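Long-range contacts in quinoline 2-oxidoreductase small subunit (Pseudomonas putida, PDB 1T3Q), which carries two [2Fe-2S] clusters of a molybdenum hydroxylase and probably relays electrons from the molybdenum centre to FAD during quinoline oxidation: residues H30-L35 / T44-E49; S55-I60 / M114-R119. One frame throughout, in Å; residues are numbered along the deposited sequence.

Interaction 1: residues H30-L35 / T44-E49. With FES (Fe2/s2 (inorganic) cluster), chain H.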
loop_
_atom_site.group_PDB
_atom_site.type_symbol
_atom_site.label_atom_id
_atom_site.label_comp_id
_atom_site.label_asym_id
_atom_site.label_seq_id
_atom_site.Cartn_x
_atom_site.Cartn_y
_atom_site.Cartn_z
ATOM N N HIS A 30 3.742 -25.352 10.360
ATOM C CA HIS A 30 4.257 -25.164 11.708
ATOM C C HIS A 30 3.621 -23.932 12.349
ATOM O O HIS A 30 2.988 -23.119 11.672
ATOM C CB HIS A 30 5.798 -25.107 11.752
ATOM C CG HIS A 30 6.435 -24.164 10.772
ATOM N ND1 HIS A 30 6.136 -22.819 10.720
ATOM C CD2 HIS A 30 7.434 -24.360 9.878
ATOM C CE1 HIS A 30 6.928 -22.227 9.842
ATOM N NE2 HIS A 30 7.726 -23.141 9.318
ATOM N N LEU A 31 3.761 -23.823 13.666
ATOM C CA LEU A 31 3.173 -22.726 14.425
ATOM C C LEU A 31 3.625 -21.336 13.992
ATOM O O LEU A 31 2.822 -20.397 13.970
ATOM C CB LEU A 31 3.452 -22.935 15.918
ATOM C CG LEU A 31 2.801 -21.945 16.887
ATOM C CD1 LEU A 31 1.309 -21.845 16.605
ATOM C CD2 LEU A 31 3.055 -22.400 18.317
ATOM N N ALA A 32 4.903 -21.198 13.642
ATOM C CA ALA A 32 5.424 -19.908 13.199
ATOM C C ALA A 32 4.620 -19.424 11.992
ATOM O O ALA A 32 4.136 -18.296 11.974
ATOM C CB ALA A 32 6.910 -20.029 12.841
ATOM N N ASP A 33 4.473 -20.280 10.983
ATOM C CA ASP A 33 3.702 -19.918 9.790
ATOM C C ASP A 33 2.226 -19.654 10.114
ATOM O O ASP A 33 1.620 -18.738 9.561
ATOM C CB ASP A 33 3.789 -21.027 8.728
ATOM C CG ASP A 33 5.037 -20.920 7.852
ATOM O OD1 ASP A 33 5.255 -21.828 7.015
ATOM O OD2 ASP A 33 5.802 -19.938 7.989
ATOM N N ALA A 34 1.639 -20.452 11.003
ATOM C CA ALA A 34 0.232 -20.261 11.349
ATOM C C ALA A 34 0.011 -18.912 12.023
ATOM O O ALA A 34 -0.922 -18.182 11.676
ATOM C CB ALA A 34 -0.255 -21.393 12.251
ATOM N N LEU A 35 0.867 -18.582 12.988
ATOM C CA LEU A 35 0.749 -17.304 13.683
ATOM C C LEU A 35 0.859 -16.166 12.670
ATOM O O LEU A 35 0.046 -15.248 12.655
ATOM C CB LEU A 35 1.859 -17.162 14.736
ATOM C CG LEU A 35 1.742 -18.054 15.979
ATOM C CD1 LEU A 35 3.014 -17.978 16.805
ATOM C CD2 LEU A 35 0.535 -17.617 16.806
ATOM N N THR A 44 6.422 -12.685 14.889
ATOM C CA THR A 44 7.260 -13.879 15.001
ATOM C C THR A 44 7.961 -14.044 13.651
ATOM O O THR A 44 7.303 -14.114 12.613
ATOM C CB THR A 44 6.393 -15.130 15.314
ATOM O OG1 THR A 44 5.733 -14.944 16.577
ATOM C CG2 THR A 44 7.254 -16.383 15.386
ATOM N N LYS A 45 9.290 -14.094 13.673
ATOM C CA LYS A 45 10.077 -14.202 12.444
ATOM C C LYS A 45 10.680 -15.577 12.216
ATOM O O LYS A 45 10.915 -16.335 13.157
ATOM C CB LYS A 45 11.214 -13.164 12.448
ATOM C CG LYS A 45 10.797 -11.721 12.737
ATOM C CD LYS A 45 9.722 -11.202 11.790
ATOM C CE LYS A 45 9.438 -9.731 12.049
ATOM N NZ LYS A 45 8.218 -9.249 11.346
ATOM N N ILE A 46 10.958 -15.874 10.949
ATOM C CA ILE A 46 11.539 -17.149 10.557
ATOM C C ILE A 46 12.890 -16.925 9.883
ATOM O O ILE A 46 12.970 -16.246 8.859
ATOM C CB ILE A 46 10.615 -17.884 9.564
ATOM C CG1 ILE A 46 9.246 -18.120 10.208
ATOM C CG2 ILE A 46 11.246 -19.198 9.147
ATOM C CD1 ILE A 46 8.219 -18.700 9.257
ATOM N N GLY A 47 13.944 -17.498 10.455
ATOM C CA GLY A 47 15.265 -17.335 9.879
ATOM C C GLY A 47 15.969 -18.614 9.454
ATOM O O GLY A 47 17.003 -18.548 8.782
ATOM N N CYS A 48 15.438 -19.776 9.834
ATOM C CA CYS A 48 16.078 -21.039 9.469
ATOM C C CYS A 48 15.142 -22.243 9.385
ATOM O O CYS A 48 15.391 -23.160 8.605
ATOM C CB CYS A 48 17.205 -21.372 10.455
ATOM S SG CYS A 48 16.632 -21.963 12.089
ATOM N N GLU A 49 14.087 -22.250 10.200
ATOM C CA GLU A 49 13.130 -23.360 10.230
ATOM C C GLU A 49 13.784 -24.692 10.605
ATOM O O GLU A 49 13.300 -25.769 10.235
ATOM C CB GLU A 49 12.407 -23.474 8.876
ATOM C CG GLU A 49 11.395 -22.350 8.654
ATOM C CD GLU A 49 10.772 -22.333 7.265
ATOM O OE1 GLU A 49 9.530 -22.438 7.170
ATOM O OE2 GLU A 49 11.518 -22.198 6.271
HETATM FE FE1 FES H . 15.201 -20.415 13.265
HETATM FE FE2 FES H . 12.824 -21.273 14.280
HETATM S S1 FES H . 14.724 -21.511 15.240
HETATM S S2 FES H . 13.194 -20.077 12.356
#

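Interaction 2: residues S55-I60 / M114-R119. With FES (Fe2/s2 (inorganic) cluster), chain H.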
loop_
_atom_site.group_PDB
_atom_site.type_symbol
_atom_site.label_atom_id
_atom_site.label_comp_id
_atom_site.label_asym_id
_atom_site.label_seq_id
_atom_site.Cartn_x
_atom_site.Cartn_y
_atom_site.Cartn_z
ATOM N N SER A 55 14.947 -17.086 16.033
ATOM C CA SER A 55 14.137 -15.931 15.648
ATOM C C SER A 55 12.630 -16.129 15.811
ATOM O O SER A 55 11.889 -15.152 15.911
ATOM C CB SER A 55 14.418 -15.536 14.193
ATOM O OG SER A 55 13.825 -16.465 13.304
ATOM N N CYS A 56 12.184 -17.384 15.821
ATOM C CA CYS A 56 10.764 -17.720 15.943
ATOM C C CYS A 56 10.399 -18.083 17.374
ATOM O O CYS A 56 9.307 -18.591 17.625
ATOM C CB CYS A 56 10.431 -18.937 15.079
ATOM S SG CYS A 56 11.194 -20.437 15.742
ATOM N N THR A 57 11.310 -17.838 18.303
ATOM C CA THR A 57 11.063 -18.177 19.698
ATOM C C THR A 57 9.886 -17.416 20.290
ATOM O O THR A 57 9.821 -16.188 20.206
ATOM C CB THR A 57 12.322 -17.917 20.556
ATOM O OG1 THR A 57 13.423 -18.668 20.022
ATOM C CG2 THR A 57 12.087 -18.352 22.011
ATOM N N ILE A 58 8.945 -18.154 20.876
ATOM C CA ILE A 58 7.775 -17.559 21.515
ATOM C C ILE A 58 7.576 -18.264 22.851
ATOM O O ILE A 58 8.284 -19.212 23.163
ATOM C CB ILE A 58 6.497 -17.745 20.667
ATOM C CG1 ILE A 58 6.227 -19.236 20.448
ATOM C CG2 ILE A 58 6.636 -17.004 19.339
ATOM C CD1 ILE A 58 4.947 -19.524 19.690
ATOM N N LEU A 59 6.629 -17.796 23.651
ATOM C CA LEU A 59 6.379 -18.451 24.931
ATOM C C LEU A 59 5.081 -19.238 24.836
ATOM O O LEU A 59 4.046 -18.705 24.421
ATOM C CB LEU A 59 6.273 -17.426 26.065
ATOM C CG LEU A 59 7.487 -16.529 26.335
ATOM C CD1 LEU A 59 7.177 -15.584 27.496
ATOM C CD2 LEU A 59 8.696 -17.376 26.665
ATOM N N ILE A 60 5.150 -20.513 25.194
ATOM C CA ILE A 60 3.984 -21.381 25.195
ATOM C C ILE A 60 3.821 -21.839 26.643
ATOM O O ILE A 60 4.688 -22.525 27.199
ATOM C CB ILE A 60 4.173 -22.578 24.241
ATOM C CG1 ILE A 60 4.286 -22.058 22.800
ATOM C CG2 ILE A 60 2.995 -23.538 24.358
ATOM C CD1 ILE A 60 4.346 -23.137 21.738
ATOM N N MET A 114 14.678 -12.667 20.801
ATOM C CA MET A 114 15.520 -12.222 21.905
ATOM C C MET A 114 14.655 -11.905 23.122
ATOM O O MET A 114 14.954 -12.334 24.233
ATOM C CB MET A 114 16.297 -10.959 21.517
ATOM C CG MET A 114 17.439 -11.182 20.543
ATOM S SD MET A 114 18.743 -12.168 21.267
ATOM C CE MET A 114 19.729 -12.540 19.766
ATOM N N LEU A 115 13.584 -11.151 22.898
ATOM C CA LEU A 115 12.676 -10.757 23.972
ATOM C C LEU A 115 12.022 -11.946 24.674
ATOM O O LEU A 115 11.878 -11.950 25.904
ATOM C CB LEU A 115 11.600 -9.810 23.427
ATOM C CG LEU A 115 12.098 -8.428 22.980
ATOM C CD1 LEU A 115 11.011 -7.705 22.202
ATOM C CD2 LEU A 115 12.520 -7.615 24.196
ATOM N N ALA A 116 11.632 -12.954 23.895
ATOM C CA ALA A 116 11.001 -14.146 24.453
ATOM C C ALA A 116 11.961 -14.833 25.425
ATOM O O ALA A 116 11.608 -15.119 26.574
ATOM C CB ALA A 116 10.601 -15.113 23.321
ATOM N N THR A 117 13.183 -15.084 24.975
ATOM C CA THR A 117 14.161 -15.739 25.829
ATOM C C THR A 117 14.495 -14.862 27.038
ATOM O O THR A 117 14.586 -15.358 28.162
ATOM C CB THR A 117 15.457 -16.069 25.057
ATOM O OG1 THR A 117 15.147 -16.936 23.958
ATOM C CG2 THR A 117 16.457 -16.777 25.967
ATOM N N ALA A 118 14.657 -13.562 26.813
ATOM C CA ALA A 118 14.984 -12.653 27.911
ATOM C C ALA A 118 13.889 -12.655 28.981
ATOM O O ALA A 118 14.186 -12.669 30.180
ATOM C CB ALA A 118 15.198 -11.246 27.385
ATOM N N ARG A 119 12.630 -12.646 28.556
ATOM C CA ARG A 119 11.526 -12.655 29.512
ATOM C C ARG A 119 11.609 -13.899 30.384
ATOM O O ARG A 119 11.446 -13.830 31.603
ATOM C CB ARG A 119 10.174 -12.630 28.796
ATOM C CG ARG A 119 9.839 -11.336 28.084
ATOM C CD ARG A 119 8.380 -11.352 27.657
ATOM N NE ARG A 119 7.498 -11.374 28.821
ATOM C CZ ARG A 119 6.239 -11.801 28.809
ATOM N NH1 ARG A 119 5.525 -11.773 29.925
ATOM N NH2 ARG A 119 5.696 -12.265 27.691
HETATM FE FE1 FES H . 15.201 -20.415 13.265
HETATM FE FE2 FES H . 12.824 -21.273 14.280
HETATM S S1 FES H . 14.724 -21.511 15.240
HETATM S S2 FES H . 13.194 -20.077 12.356
#

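Interaction 1: residues H30-L35 / T44-E49
H30 and E49 meet where the start of helix 31-39 faces the cluster loop. NE2 of H30 donates to OE1 of E49 at 2.9 Å, nearly straight at 170°; the carboxylate receives it on its anti lone pair, its plane turned 81° from the ring. CG of H30 sits between its backbone N and carbonyl carbon (chi1 50°), and the ring's other nitrogen, ND1, caps the helix by accepting from D33 N at 3.0 Å. With both bonds close to the ring plane, the imidazole is fixed in rotation. I46 fills the same packed end: its CD1 meets the tip of the H30 ring at CE1 and comes to 3.0 Å from OD2 of D33, a very close approach. The carboxylates of D33 and E49 would repel, but K2 of the medium subunit forms salt bridges with OD1 of D33 and OE1 of E49 and probably offsets this. Toward T44 the fit slackens: L35 CD1 stands 4.1 Å from T44 OG1, and A32 CB only grazes T44 CG2 at 4.5 Å. Between I46 and E49 the chain bends round the inorganic sulphur S2, and C48 SG binds iron FE1 at 2.4 Å. This is the cysteine-rich loop of a plant-type [2Fe-2S] ferredoxin domain, following its helix.

Interaction 2: residues S55-I60 / M114-R119
The guanidinium of R119 has a methyl of L59 over one face: CD1 lies 3.6 Å from NH2 and 4.1 Å from CZ, the two side chains meeting at a slant. NH2 is also in a salt bridge with E81, which sits on the strand next to L59, while NE has a long, weak ion pair with the chain terminus at V168. The arginine chain bends at chi3 (65°), which takes NE off an extended course. The other methyl of L59, CD2, rests 3.7 Å from the backbone O of A116. Midway along the contact the backbones come close, I58 CA and A116 CA being 5.5 Å apart, because the helix presents only a methyl there. A116 CB presses against T57 O at 3.4 Å and touches T57 CG2 at 3.8 Å.

Strand 57-60 belongs to the mixed sheet of the plant-type [2Fe-2S] ferredoxin domain and helix 111-124 to the helical [2Fe-2S] domain, the pair of domains found in molybdenum hydroxylases of the xanthine oxidase family. The axes of strand 57-60 and helix segment 114-119 pass 7.0 Å apart, their N-to-C directions 43° from each other, and no hydrogen bond crosses between them. T57 and L59 turn to the helix, whereas I58 between them packs on L31 and L35 of helix 31-39. T57 directs CG2, anti to its backbone N, at the T117 hydroxyl; the two hydroxyls bond elsewhere, T57 OG1 with G54 O and T117 OG1 with N140 OD1. Just before the strand, C56 SG binds iron FE2 at 2.3 Å.

Overall arrangement
Interactions 1 and 2 follow each other along the chain, the first closing before the second opens, and their centres are about 12 Å apart. They join through the loop between helix 31-39 and strand 57-60, where S55 OG makes a probable, weak hydrogen bond to K45 O. One cluster serves both: each contributes a ligand to a different iron, and C53 and C68 complete the set. Interaction 1 lies nearer the edge of the chain, facing the medium and large subunits; interaction 2 lies at its centre, joining the two domains. The second cluster is about 12 Å from the T57 side chain and FAD about 10 Å, consistent with electron relay through this cluster.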